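Local coordinates for putative uncharacterized protein (Pyrococcus abyssi virus 1, PDB 4HR1), which is of unknown function but is a helical-bundle protein of the PAV1-137 bromodomain-like family, from a virus that infects Pyrococcus abyssi, at the interface of chains A and B. Coordinates in Å, arbitrary orientation; residue numbers count along the deposited sequence, not the author numbering. Chains: chain A, Putative uncharacterized protein; chain B, Putative uncharacterized protein.

The interface of chains A and B. Residues chain A 21-22, 25-26, 29, 101; chain B 58-59, 62.
Helix 5-30 of chain A, backed by A:Leu101 from a loop, meets the short helix 56-63 of chain B in this contact between two helical bundles of the PAV1-137 family, which may or may not be a biological pairing. It is an example of an aromatic ring set with its face on the backbone of a neighbouring helix. B:Tyr59, with CG anti to the backbone N (chi1 175°), lies against the two turns from A:Phe22 to A:Thr29, and much more of its surface is buried than of any other residue here. A:Tyr26 CA sits over the middle of its ring, 3.7 Å from the centroid, a CH-pi contact. The A:Tyr26 ring stands steeply to it, the planes at 69°, and takes the phenol end of B:Tyr59 at its own edge, with A:Tyr26 CD1 3.6 Å from B:Tyr59 CE1. A:Leu101 CD1 backs one face of A:Tyr26. A:Phe22, also anti (chi1 -173°), reaches between B:Tyr59 and B:Tyr62: B:Tyr59 CD1 lies over the rim of its face, while its own tip, CZ, comes over the rim of one face of B:Tyr62, 3.5 Å from B:Tyr62 CD2, an edge-to-face pair. B:Val58 CG1 lies in the plane of the phenyl, at its edge, and B:Val58 CG2 touches A:Ala21 CB at 3.9 Å. No direct polar bond crosses this patch; instead a water lies 2.9 Å from A:Ala21 O and bridges to the amide N of B:Tyr59. A:Thr29 OG1 bonds to A:Gly25 O at 2.8 Å, from above the carbonyl plane.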
# COMPACT_ATOMS: atom_id res chain seq x y z
N ALA A 21 6.42 -7.23 -0.01
CA ALA A 21 6.15 -7.93 1.25
C ALA A 21 6.34 -9.44 1.04
O ALA A 21 7.03 -10.09 1.83
CB ALA A 21 4.72 -7.65 1.74
N PHE A 22 5.78 -9.97 -0.09
CA PHE A 22 5.86 -11.37 -0.49
C PHE A 22 7.31 -11.83 -0.65
O PHE A 22 7.69 -12.84 -0.05
CB PHE A 22 5.07 -11.59 -1.80
CG PHE A 22 4.93 -13.03 -2.25
CD1 PHE A 22 5.92 -13.62 -3.03
CD2 PHE A 22 3.80 -13.76 -1.95
CE1 PHE A 22 5.77 -14.94 -3.48
CE2 PHE A 22 3.65 -15.07 -2.41
CZ PHE A 22 4.63 -15.65 -3.18
N GLY A 25 9.33 -11.89 2.72
CA GLY A 25 8.89 -13.08 3.43
C GLY A 25 9.48 -14.37 2.89
O GLY A 25 9.92 -15.22 3.68
N TYR A 26 9.53 -14.51 1.55
CA TYR A 26 10.11 -15.68 0.89
C TYR A 26 11.59 -15.78 1.26
O TYR A 26 12.09 -16.88 1.54
CB TYR A 26 9.94 -15.61 -0.65
CG TYR A 26 10.77 -16.63 -1.40
CD1 TYR A 26 10.43 -17.97 -1.42
CD2 TYR A 26 11.94 -16.24 -2.06
CE1 TYR A 26 11.20 -18.91 -2.11
CE2 TYR A 26 12.73 -17.18 -2.74
CZ TYR A 26 12.35 -18.51 -2.76
OH TYR A 26 13.11 -19.44 -3.44
N THR A 29 12.23 -16.80 5.09
CA THR A 29 11.96 -18.24 5.19
C THR A 29 13.01 -19.12 4.47
O THR A 29 13.16 -20.29 4.84
CB THR A 29 10.53 -18.53 4.71
OG1 THR A 29 9.64 -17.53 5.21
CG2 THR A 29 10.02 -19.91 5.12
N LEU A 101 11.94 -18.45 -6.60
CA LEU A 101 10.49 -18.38 -6.44
C LEU A 101 9.86 -18.88 -7.75
O LEU A 101 10.40 -18.60 -8.83
CB LEU A 101 10.10 -16.91 -6.18
CG LEU A 101 8.93 -16.51 -5.25
CD1 LEU A 101 8.48 -17.62 -4.32
CD2 LEU A 101 9.29 -15.26 -4.47
N VAL B 58 2.18 -12.48 4.28
CA VAL B 58 1.94 -12.40 2.83
C VAL B 58 2.53 -13.66 2.20
O VAL B 58 1.79 -14.39 1.54
CB VAL B 58 2.44 -11.09 2.14
CG1 VAL B 58 2.25 -11.15 0.63
CG2 VAL B 58 1.72 -9.87 2.70
N TYR B 59 3.81 -13.95 2.44
CA TYR B 59 4.40 -15.17 1.92
C TYR B 59 3.89 -16.43 2.65
O TYR B 59 3.67 -17.45 1.98
CB TYR B 59 5.92 -15.13 1.92
CG TYR B 59 6.52 -16.45 1.48
CD1 TYR B 59 6.54 -16.81 0.13
CD2 TYR B 59 6.97 -17.38 2.41
CE1 TYR B 59 7.04 -18.04 -0.28
CE2 TYR B 59 7.47 -18.61 2.01
CZ TYR B 59 7.51 -18.94 0.67
OH TYR B 59 8.02 -20.14 0.26
N TYR B 62 0.60 -17.96 1.52
CA TYR B 62 0.84 -18.54 0.21
C TYR B 62 1.47 -19.93 0.34
O TYR B 62 1.02 -20.88 -0.30
CB TYR B 62 1.76 -17.62 -0.62
CG TYR B 62 2.07 -18.19 -1.98
CD1 TYR B 62 1.11 -18.21 -2.99
CD2 TYR B 62 3.31 -18.77 -2.24
CE1 TYR B 62 1.38 -18.79 -4.23
CE2 TYR B 62 3.59 -19.35 -3.48
CZ TYR B 62 2.62 -19.36 -4.47
OH TYR B 62 2.87 -19.93 -5.69
O HOH W 1 5.90 -12.18 3.41